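DNA repair protein RecO (PDB 1U5K) probably takes part in DNA repair and in recombination by the RecF pathway, and binds a zinc ion. Local coordinates at residues V194-V198 and R199-E203; R216-E219 and K220-V224; H230-R233 and Q234-S238. All blocks are in the same frame, centred on the assembly; numbering follows the deposited sequence.

Contact 1: V194-V198 and R199-E203; sequences VRRTV and RASFE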
ATOM      1  N   VAL A 194     -23.682   3.728  11.626  1.00 33.46           N
ATOM      2  CA  VAL A 194     -22.977   4.636  12.515  1.00 33.89           C
ATOM      3  C   VAL A 194     -23.606   4.804  13.907  1.00 33.39           C
ATOM      4  O   VAL A 194     -22.879   4.869  14.899  1.00 33.13           O
ATOM      5  CB  VAL A 194     -22.743   5.978  11.807  1.00 34.20           C
ATOM      6  CG1 VAL A 194     -22.204   7.038  12.759  1.00 36.47           C
ATOM      7  CG2 VAL A 194     -21.829   5.766  10.623  1.00 35.85           C
ATOM      8  N   ARG A 195     -24.934   4.831  13.989  1.00 33.53           N
ATOM      9  CA  ARG A 195     -25.669   5.101  15.227  1.00 34.32           C
ATOM     10  C   ARG A 195     -26.002   3.833  16.015  1.00 33.35           C
ATOM     11  O   ARG A 195     -25.943   3.797  17.244  1.00 32.72           O
ATOM     12  CB  ARG A 195     -26.919   5.929  14.909  1.00 35.24           C
ATOM     13  CG  ARG A 195     -28.113   5.817  15.862  1.00 41.70           C
ATOM     14  CD  ARG A 195     -29.484   6.024  15.190  1.00 49.82           C
ATOM     15  NE  ARG A 195     -30.473   5.068  15.684  1.00 56.40           N
ATOM     16  CZ  ARG A 195     -30.917   3.978  15.068  1.00 59.64           C
ATOM     17  NH1 ARG A 195     -30.542   3.636  13.843  1.00 62.83           N
ATOM     18  NH2 ARG A 195     -31.803   3.215  15.688  1.00 63.17           N
ATOM     19  N   ARG A 196     -26.347   2.770  15.300  1.00 33.03           N
ATOM     20  CA  ARG A 196     -26.702   1.504  15.921  1.00 33.24           C
ATOM     21  C   ARG A 196     -25.565   0.957  16.768  1.00 32.55           C
ATOM     22  O   ARG A 196     -24.390   1.067  16.395  1.00 31.28           O
ATOM     23  CB  ARG A 196     -26.938   0.475  14.831  1.00 34.17           C
ATOM     24  CG  ARG A 196     -28.198  -0.320  14.967  1.00 38.53           C
ATOM     25  CD  ARG A 196     -28.505  -1.027  13.662  1.00 39.55           C
ATOM     26  NE  ARG A 196     -29.796  -0.591  13.165  1.00 40.25           N
ATOM     27  CZ  ARG A 196     -30.274  -0.907  11.979  1.00 37.27           C
ATOM     28  NH1 ARG A 196     -29.545  -1.633  11.150  1.00 37.97           N
ATOM     29  NH2 ARG A 196     -31.480  -0.480  11.641  1.00 38.76           N
ATOM     30  N   THR A 197     -25.915   0.347  17.894  1.00 30.69           N
ATOM     31  CA  THR A 197     -24.902  -0.334  18.688  1.00 30.39           C
ATOM     32  C   THR A 197     -24.268  -1.452  17.869  1.00 29.64           C
ATOM     33  O   THR A 197     -24.903  -2.051  17.000  1.00 28.81           O
ATOM     34  CB  THR A 197     -25.487  -0.907  19.995  1.00 30.31           C
ATOM     35  OG1 THR A 197     -26.441  -1.917  19.658  1.00 31.62           O
ATOM     36  CG2 THR A 197     -26.253   0.143  20.769  1.00 31.04           C
ATOM     37  N   VAL A 198     -23.003  -1.750  18.140  1.00 29.90           N
ATOM     38  CA  VAL A 198     -22.358  -2.846  17.433  1.00 30.43           C
ATOM     39  C   VAL A 198     -22.990  -4.199  17.780  1.00 30.20           C
ATOM     40  O   VAL A 198     -23.134  -5.089  16.945  1.00 29.53           O
ATOM     41  CB  VAL A 198     -20.814  -2.814  17.564  1.00 31.47           C
ATOM     42  CG1 VAL A 198     -20.254  -1.461  17.142  1.00 32.67           C
ATOM     43  CG2 VAL A 198     -20.331  -3.139  18.953  1.00 32.05           C
ATOM     44  N   ARG A 199     -23.435  -4.352  19.021  1.00 30.97           N
ATOM     45  CA  ARG A 199     -24.179  -5.556  19.365  1.00 30.98           C
ATOM     46  C   ARG A 199     -25.409  -5.767  18.491  1.00 30.40           C
ATOM     47  O   ARG A 199     -25.566  -6.815  17.879  1.00 31.58           O
ATOM     48  CB  ARG A 199     -24.590  -5.501  20.829  1.00 32.74           C
ATOM     49  CG  ARG A 199     -25.186  -6.799  21.318  1.00 32.63           C
ATOM     50  CD  ARG A 199     -25.016  -6.841  22.804  1.00 35.96           C
ATOM     51  NE  ARG A 199     -25.723  -7.987  23.339  1.00 36.68           N
ATOM     52  CZ  ARG A 199     -25.832  -8.215  24.638  1.00 36.51           C
ATOM     53  NH1 ARG A 199     -25.272  -7.389  25.511  1.00 34.20           N
ATOM     54  NH2 ARG A 199     -26.475  -9.301  25.032  1.00 35.29           N
ATOM     55  N   ALA A 200     -26.248  -4.751  18.358  1.00 30.84           N
ATOM     56  CA  ALA A 200     -27.391  -4.784  17.451  1.00 31.02           C
ATOM     57  C   ALA A 200     -27.020  -5.136  16.014  1.00 31.45           C
ATOM     58  O   ALA A 200     -27.660  -5.988  15.401  1.00 32.52           O
ATOM     59  CB  ALA A 200     -28.129  -3.451  17.497  1.00 31.67           C
ATOM     60  N   SER A 201     -25.979  -4.519  15.467  1.00 30.89           N
ATOM     61  CA  SER A 201     -25.539  -4.827  14.109  1.00 30.29           C
ATOM     62  C   SER A 201     -25.015  -6.245  13.898  1.00 30.71           C
ATOM     63  O   SER A 201     -25.255  -6.837  12.849  1.00 29.35           O
ATOM     64  CB  SER A 201     -24.485  -3.815  13.657  1.00 30.71           C
ATOM     65  OG  SER A 201     -25.090  -2.565  13.403  1.00 26.56           O
ATOM     66  N   PHE A 202     -24.306  -6.785  14.883  1.00 33.28           N
ATOM     67  CA  PHE A 202     -23.793  -8.152  14.820  1.00 35.00           C
ATOM     68  C   PHE A 202     -24.924  -9.166  14.668  1.00 36.97           C
ATOM     69  O   PHE A 202     -24.715 -10.264  14.151  1.00 36.49           O
ATOM     70  CB  PHE A 202     -23.003  -8.542  16.074  1.00 34.57           C
ATOM     71  CG  PHE A 202     -21.656  -7.895  16.228  1.00 33.63           C
ATOM     72  CD1 PHE A 202     -20.986  -8.031  17.431  1.00 32.41           C
ATOM     73  CD2 PHE A 202     -21.058  -7.148  15.223  1.00 33.87           C
ATOM     74  CE1 PHE A 202     -19.749  -7.445  17.639  1.00 37.08           C
ATOM     75  CE2 PHE A 202     -19.824  -6.568  15.420  1.00 35.21           C
ATOM     76  CZ  PHE A 202     -19.145  -6.722  16.614  1.00 36.04           C
ATOM     77  N   GLU A 203     -26.111  -8.806  15.138  1.00 40.22           N
ATOM     78  CA  GLU A 203     -27.265  -9.693  15.079  1.00 43.28           C
ATOM     79  C   GLU A 203     -27.941  -9.632  13.712  1.00 43.81           C
ATOM     80  O   GLU A 203     -28.678 -10.541  13.338  1.00 43.98           O
ATOM     81  CB  GLU A 203     -28.206  -9.403  16.256  1.00 44.73           C
ATOM     82  CG  GLU A 203     -29.437  -8.598  15.862  1.00 51.16           C
ATOM     83  CD  GLU A 203     -29.915  -7.582  16.886  1.00 58.59           C
ATOM     84  OE1 GLU A 203     -29.800  -7.827  18.115  1.00 63.53           O
ATOM     85  OE2 GLU A 203     -30.431  -6.536  16.421  1.00 60.53           O
TER
HETATM   86  O   HOH W   1     -23.569  -0.722  14.398  1.00 35.19           O
HETATM   87  O   HOH W   2     -26.968  -3.042  11.250  1.00 38.31           O
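V198 O takes the shortest direct bond between the two segments, from F202 N at 2.9 Å, with the donor lying nearly along the C=O axis. The same oxygen also sits 3.2 Å above one face of the F202 ring, offset toward the rim, because CG of F202 stands anti to its carbonyl carbon (chi1 -72°) and folds the ring back over the start of the helix. Beyond it the ring reaches V198 only loosely, F202 CZ being 4.4 Å from V198 CB. One residue earlier, T197 grips the helix twice. Its carbonyl O accepts from S201 N at 3.1 Å, while OG1 accepts from A200 N at 3.1 Å and lies alongside the A200 methyl. This is a threonine N-cap: with chi1 at 64°, OG1 is turned in between the backbone N and the carbonyl carbon of T197, where it can meet an amide that the first turn of helix 198-203 has no carbonyl to serve. R196 approaches from the loop side, its aliphatic part laid across A200 CB and S201 OG, with CG 4.0 Å from A200 CB. Two waters link R196 to S201. One bonds R196 O and S201 OG, and the other accepts from R196 NH1 in the guanidinium plane and reaches S201 OG at 2.9 Å. The far nitrogen, R196 NH2, makes a salt bridge to D188 on the preceding helix, which ties down the charged end of the arm. Underneath, V198, S201 and F202 rest on helix 129-141, whose K139 also donates to R196 O and V194 O.

Contact 2: R216-E219 and K220-V224; sequences RALE and KFVTV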
ATOM      1  N   ARG A 216     -17.066  -1.238  -0.854  1.00 22.77           N
ATOM      2  CA  ARG A 216     -16.786  -0.251  -1.887  1.00 22.83           C
ATOM      3  C   ARG A 216     -17.183   1.146  -1.444  1.00 22.58           C
ATOM      4  O   ARG A 216     -16.434   2.103  -1.636  1.00 23.05           O
ATOM      5  CB  ARG A 216     -17.418  -0.623  -3.226  1.00 24.72           C
ATOM      6  CG  ARG A 216     -16.610  -1.657  -4.002  1.00 30.72           C
ATOM      7  CD  ARG A 216     -16.920  -1.729  -5.493  1.00 38.22           C
ATOM      8  NE  ARG A 216     -18.350  -1.959  -5.676  1.00 45.20           N
ATOM      9  CZ  ARG A 216     -18.922  -3.157  -5.695  1.00 46.45           C
ATOM     10  NH1 ARG A 216     -18.193  -4.261  -5.586  1.00 48.16           N
ATOM     11  NH2 ARG A 216     -20.236  -3.243  -5.842  1.00 46.47           N
ATOM     12  N   ALA A 217     -18.343   1.256  -0.816  1.00 22.58           N
ATOM     13  CA  ALA A 217     -18.857   2.538  -0.380  1.00 21.62           C
ATOM     14  C   ALA A 217     -17.940   3.116   0.694  1.00 21.29           C
ATOM     15  O   ALA A 217     -17.594   4.302   0.649  1.00 20.72           O
ATOM     16  CB  ALA A 217     -20.252   2.372   0.125  1.00 21.96           C
ATOM     17  N   LEU A 218     -17.520   2.249   1.609  1.00 20.40           N
ATOM     18  CA  LEU A 218     -16.590   2.617   2.667  1.00 20.99           C
ATOM     19  C   LEU A 218     -15.286   3.176   2.091  1.00 21.78           C
ATOM     20  O   LEU A 218     -14.846   4.233   2.539  1.00 21.53           O
ATOM     21  CB  LEU A 218     -16.338   1.444   3.612  1.00 21.25           C
ATOM     22  CG  LEU A 218     -15.340   1.683   4.744  1.00 21.00           C
ATOM     23  CD1 LEU A 218     -15.942   2.647   5.701  1.00 19.49           C
ATOM     24  CD2 LEU A 218     -14.903   0.371   5.395  1.00 20.87           C
ATOM     25  N   GLU A 219     -14.713   2.499   1.095  1.00 22.70           N
ATOM     26  CA  GLU A 219     -13.458   2.880   0.462  1.00 24.11           C
ATOM     27  C   GLU A 219     -13.554   4.238  -0.232  1.00 24.09           C
ATOM     28  O   GLU A 219     -12.672   5.070  -0.059  1.00 23.95           O
ATOM     29  CB  GLU A 219     -13.027   1.833  -0.566  1.00 25.47           C
ATOM     30  CG  GLU A 219     -12.518   0.537   0.034  1.00 28.97           C
ATOM     31  CD  GLU A 219     -12.067  -0.461  -1.024  1.00 34.50           C
ATOM     32  OE1 GLU A 219     -10.861  -0.515  -1.304  1.00 39.73           O
ATOM     33  OE2 GLU A 219     -12.896  -1.172  -1.618  1.00 39.57           O
ATOM     34  N   LYS A 220     -14.619   4.449  -0.999  1.00 22.88           N
ATOM     35  CA  LYS A 220     -14.840   5.696  -1.708  1.00 23.88           C
ATOM     36  C   LYS A 220     -15.022   6.850  -0.723  1.00 22.66           C
ATOM     37  O   LYS A 220     -14.378   7.895  -0.833  1.00 22.03           O
ATOM     38  CB  LYS A 220     -16.087   5.583  -2.598  1.00 24.31           C
ATOM     39  CG  LYS A 220     -16.363   6.776  -3.503  1.00 29.13           C
ATOM     40  CD  LYS A 220     -15.160   7.267  -4.288  1.00 37.34           C
ATOM     41  CE  LYS A 220     -14.689   6.394  -5.432  1.00 40.75           C
ATOM     42  NZ  LYS A 220     -13.715   7.205  -6.236  1.00 41.12           N
ATOM     43  N   PHE A 221     -15.918   6.659   0.236  1.00 21.41           N
ATOM     44  CA  PHE A 221     -16.185   7.676   1.239  1.00 20.74           C
ATOM     45  C   PHE A 221     -14.922   8.087   1.987  1.00 21.49           C
ATOM     46  O   PHE A 221     -14.647   9.283   2.085  1.00 21.46           O
ATOM     47  CB  PHE A 221     -17.256   7.182   2.217  1.00 21.77           C
ATOM     48  CG  PHE A 221     -17.618   8.171   3.283  1.00 21.06           C
ATOM     49  CD1 PHE A 221     -18.356   9.300   2.988  1.00 22.56           C
ATOM     50  CD2 PHE A 221     -17.190   7.999   4.577  1.00 24.60           C
ATOM     51  CE1 PHE A 221     -18.716  10.203   3.979  1.00 20.07           C
ATOM     52  CE2 PHE A 221     -17.527   8.912   5.567  1.00 24.39           C
ATOM     53  CZ  PHE A 221     -18.290  10.010   5.260  1.00 26.09           C
ATOM     54  N   VAL A 222     -14.168   7.125   2.516  1.00 21.22           N
ATOM     55  CA  VAL A 222     -13.000   7.432   3.335  1.00 22.69           C
ATOM     56  C   VAL A 222     -11.916   8.154   2.520  1.00 23.59           C
ATOM     57  O   VAL A 222     -11.320   9.122   2.979  1.00 24.80           O
ATOM     58  CB  VAL A 222     -12.466   6.201   4.100  1.00 22.90           C
ATOM     59  CG1 VAL A 222     -11.116   6.497   4.724  1.00 22.93           C
ATOM     60  CG2 VAL A 222     -13.445   5.749   5.177  1.00 24.35           C
ATOM     61  N   THR A 223     -11.664   7.674   1.313  1.00 23.87           N
ATOM     62  CA  THR A 223     -10.678   8.219   0.402  1.00 27.09           C
ATOM     63  C   THR A 223     -11.084   9.621  -0.041  1.00 26.43           C
ATOM     64  O   THR A 223     -10.211  10.459  -0.173  1.00 27.19           O
ATOM     65  CB  THR A 223     -10.514   7.286  -0.815  1.00 28.13           C
ATOM     66  OG1 THR A 223      -9.863   6.072  -0.396  1.00 32.31           O
ATOM     67  CG2 THR A 223      -9.469   7.858  -1.769  1.00 34.33           C
ATOM     68  N   VAL A 224     -12.365   9.902  -0.269  1.00 25.32           N
ATOM     69  CA  VAL A 224     -12.772  11.264  -0.605  1.00 25.49           C
ATOM     70  C   VAL A 224     -12.687  12.183   0.613  1.00 25.03           C
ATOM     71  O   VAL A 224     -12.249  13.318   0.489  1.00 25.99           O
ATOM     72  CB  VAL A 224     -14.158  11.312  -1.253  1.00 24.61           C
ATOM     73  CG1 VAL A 224     -14.686  12.749  -1.370  1.00 28.03           C
ATOM     74  CG2 VAL A 224     -14.087  10.621  -2.593  1.00 26.20           C
TER
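L218 and V222 stand side by side one turn apart and point the same way, with L218 CD1 4.0 Å from V222 CG2. CG of L218 is anti to the backbone N (chi1 178°), and the second torsion then swings CD1 forward along the helix to the valine. V222 CG2 also rests on the backbone, 3.3 Å from L218 O, so this branch of the valine touches both the leucine and the carbonyl that accepts from its own amide. Both side chains face inward: F98 of helix 86-102 meets the two of them, and helix 129-141 meets L218 through S137 and Y138 and V222 through L141.

Round the helix from this apolar pair, T223 turns its hydroxyl back on the preceding turn. OG1 lies anti to the carbonyl carbon (chi1 -70°) and donates to E219 O at 3.0 Å. T223 N bonds the same oxygen at 3.1 Å, and the two donors come to it from opposite faces of the carbonyl plane. The hydroxyl proton is thus used within the helix. E219, its chain extended beyond CG, touches W232 and R233 in the loop that follows the helix. K220 and R216 lead their long chains outward, and what links them across the contact is the backbone bond from K220 N to R216 O, 3.0 Å.

Regular i to i+4 bonding with one apolar flank and one polar flank is characteristic of an amphipathic alpha-helix, here helix 211-225 packed on the helical bundle of the C-terminal part of RecO.

Contact 3: H230-R233 and Q234-S238; sequences HSWR and QLVPS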
ATOM      1  N   HIS A 230      -4.255   5.701   1.797  1.00 31.46           N
ATOM      2  CA  HIS A 230      -5.267   4.665   1.988  1.00 27.49           C
ATOM      3  C   HIS A 230      -4.800   3.306   1.453  1.00 26.44           C
ATOM      4  O   HIS A 230      -5.504   2.578   0.748  1.00 23.39           O
ATOM      5  CB  HIS A 230      -6.612   5.158   1.441  1.00 26.64           C
ATOM      6  CG  HIS A 230      -7.123   6.361   2.177  1.00 25.33           C
ATOM      7  ND1 HIS A 230      -7.456   6.321   3.510  1.00 25.49           N
ATOM      8  CD2 HIS A 230      -7.226   7.658   1.804  1.00 27.48           C
ATOM      9  CE1 HIS A 230      -7.762   7.535   3.925  1.00 26.59           C
ATOM     10  NE2 HIS A 230      -7.648   8.361   2.903  1.00 25.87           N
ATOM     11  N   SER A 231      -3.586   2.961   1.867  1.00 25.41           N
ATOM     12  CA  SER A 231      -3.005   1.637   1.666  1.00 23.68           C
ATOM     13  C   SER A 231      -3.760   0.504   2.365  1.00 22.33           C
ATOM     14  O   SER A 231      -3.613  -0.683   2.082  1.00 23.22           O
ATOM     15  CB  SER A 231      -1.528   1.679   2.058  1.00 23.10           C
ATOM     16  OG  SER A 231      -1.319   2.029   3.415  1.00 22.72           O
ATOM     17  N   TRP A 232      -4.559   0.843   3.360  1.00 22.09           N
ATOM     18  CA  TRP A 232      -5.397  -0.139   4.025  1.00 22.19           C
ATOM     19  C   TRP A 232      -6.344  -0.834   3.068  1.00 22.91           C
ATOM     20  O   TRP A 232      -6.823  -1.929   3.346  1.00 23.14           O
ATOM     21  CB  TRP A 232      -6.187   0.530   5.150  1.00 23.31           C
ATOM     22  CG  TRP A 232      -7.172   1.549   4.706  1.00 21.85           C
ATOM     23  CD1 TRP A 232      -6.953   2.882   4.604  1.00 23.29           C
ATOM     24  CD2 TRP A 232      -8.534   1.325   4.318  1.00 17.57           C
ATOM     25  NE1 TRP A 232      -8.080   3.506   4.135  1.00 21.24           N
ATOM     26  CE2 TRP A 232      -9.073   2.576   3.968  1.00 22.52           C
ATOM     27  CE3 TRP A 232      -9.357   0.203   4.232  1.00 24.82           C
ATOM     28  CZ2 TRP A 232     -10.402   2.733   3.562  1.00 21.28           C
ATOM     29  CZ3 TRP A 232     -10.681   0.358   3.814  1.00 22.14           C
ATOM     30  CH2 TRP A 232     -11.181   1.612   3.460  1.00 19.44           C
ATOM     31  N   ARG A 233      -6.605  -0.225   1.914  1.00 22.91           N
ATOM     32  CA  ARG A 233      -7.425  -0.867   0.896  1.00 22.59           C
ATOM     33  C   ARG A 233      -6.835  -2.131   0.267  1.00 22.61           C
ATOM     34  O   ARG A 233      -7.589  -2.950  -0.234  1.00 21.54           O
ATOM     35  CB  ARG A 233      -7.776   0.117  -0.205  1.00 23.06           C
ATOM     36  CG  ARG A 233      -8.713   1.193   0.281  1.00 24.58           C
ATOM     37  CD  ARG A 233      -8.288   2.553  -0.140  1.00 34.01           C
ATOM     38  NE  ARG A 233      -8.467   2.778  -1.549  1.00 39.58           N
ATOM     39  CZ  ARG A 233      -7.593   3.369  -2.361  1.00 45.85           C
ATOM     40  NH1 ARG A 233      -6.383   3.773  -1.997  1.00 46.45           N
ATOM     41  NH2 ARG A 233      -7.954   3.534  -3.625  1.00 49.77           N
ATOM     42  N   GLN A 234      -5.532  -2.339   0.413  1.00 22.15           N
ATOM     43  CA  GLN A 234      -4.888  -3.613   0.114  1.00 21.83           C
ATOM     44  C   GLN A 234      -5.481  -4.795   0.896  1.00 23.30           C
ATOM     45  O   GLN A 234      -5.422  -5.957   0.476  1.00 23.27           O
ATOM     46  CB  GLN A 234      -3.406  -3.475   0.443  1.00 21.22           C
ATOM     47  CG  GLN A 234      -2.640  -2.524  -0.444  1.00 21.80           C
ATOM     48  CD  GLN A 234      -2.806  -2.914  -1.905  1.00 27.49           C
ATOM     49  OE1 GLN A 234      -2.388  -3.999  -2.325  1.00 27.23           O
ATOM     50  NE2 GLN A 234      -3.484  -2.072  -2.659  1.00 26.29           N
ATOM     51  N   LEU A 235      -6.059  -4.505   2.056  1.00 22.70           N
ATOM     52  CA  LEU A 235      -6.595  -5.549   2.906  1.00 23.03           C
ATOM     53  C   LEU A 235      -8.105  -5.779   2.846  1.00 23.84           C
ATOM     54  O   LEU A 235      -8.619  -6.664   3.531  1.00 22.94           O
ATOM     55  CB  LEU A 235      -6.163  -5.287   4.348  1.00 23.71           C
ATOM     56  CG  LEU A 235      -4.660  -5.130   4.525  1.00 21.82           C
ATOM     57  CD1 LEU A 235      -4.342  -4.726   5.949  1.00 22.36           C
ATOM     58  CD2 LEU A 235      -3.854  -6.344   4.072  1.00 24.61           C
ATOM     59  N   VAL A 236      -8.824  -5.006   2.036  1.00 23.79           N
ATOM     60  CA  VAL A 236     -10.266  -5.212   1.912  1.00 24.87           C
ATOM     61  C   VAL A 236     -10.498  -6.528   1.168  1.00 25.55           C
ATOM     62  O   VAL A 236      -9.741  -6.807   0.247  1.00 26.42           O
ATOM     63  CB  VAL A 236     -10.891  -4.008   1.188  1.00 23.86           C
ATOM     64  CG1 VAL A 236     -12.358  -4.243   0.874  1.00 26.87           C
ATOM     65  CG2 VAL A 236     -10.756  -2.770   2.049  1.00 25.10           C
ATOM     66  N   PRO A 237     -11.433  -7.388   1.571  1.00 29.58           N
ATOM     67  CA  PRO A 237     -11.602  -8.684   0.895  1.00 32.46           C
ATOM     68  C   PRO A 237     -11.677  -8.521  -0.622  1.00 35.92           C
ATOM     69  O   PRO A 237     -12.429  -7.670  -1.094  1.00 35.51           O
ATOM     70  CB  PRO A 237     -12.951  -9.197   1.409  1.00 31.92           C
ATOM     71  CG  PRO A 237     -13.112  -8.561   2.746  1.00 31.20           C
ATOM     72  CD  PRO A 237     -12.391  -7.235   2.678  1.00 28.35           C
ATOM     73  N   SER A 238     -10.873  -9.299  -1.337  1.00 40.20           N
ATOM     74  CA  SER A 238     -10.656  -9.154  -2.774  1.00 43.95           C
ATOM     75  C   SER A 238     -10.385 -10.472  -3.507  1.00 46.05           C
ATOM     76  O   SER A 238      -9.866 -10.464  -4.627  1.00 45.72           O
ATOM     77  CB  SER A 238      -9.465  -8.216  -2.984  1.00 44.06           C
ATOM     78  OG  SER A 238      -9.656  -7.028  -2.228  1.00 48.21           O
TER
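W232 and V236 make the close apolar contact here, lying side by side and pointing the same way, with the valine CG2 3.6 Å from CZ3 at the six-membered end of the indole. The indole is fixed from other sides too. R233 CG sits 3.8 Å above one face, over its centre, and NE1 donates in the ring plane to H230 ND1 at 3.0 Å. Helix 86-102 closes round it with L94, E97 and A101, and with F98 edge-to-face. An alanine at W232 is likely to leave V236 and R233 CG beside a gap and H230 ND1 without its donor. On the buried side facing the second subunit, S231 OG hydrogen-bonds A84 O of that subunit.

The backbone bonds follow a tighter turn than an alpha-helix. Q234 N to S231 O and L235 N to W232 O, both 3.0 Å, form the i to i+3 pattern of a 3-10 turn, in which each donor stands more than 50° out of the carbonyl plane.

Toward its outer side the contact thins: R233 is partly exposed, and the bond from V236 N to R233 O is weak at 3.3 Å. R233 NH1 nevertheless turns back to H230 O, which also accepts from R233 N on the opposite face. Thus the indole N-H and the serine hydroxyl both have partners despite burial, one within the turn and the other across the dimer interface.

Contact 1 is a surface contact, contact 2 is partly buried and contact 3 is buried. Contacts 1 and 2 both rest on helix 129-141, yet their nearest atoms stay about 7 Å apart. Contacts 2 and 3 both pack against helix 86-102 and touch directly: E219 OE1 lies 3.2 Å from R233 CG, and V222 CG1 meets the H230 ring. Chemistry follows place. At the surface, a hydroxyl caps a short helix, and waters and an arginine's aliphatic chain lie against its first turn; contact 2 combines regular helical bonding with an inward apolar flank; contact 3 relies on an enclosed indole and i to i+3 backbone bonds. Of the three, contact 3 alone meets the second subunit.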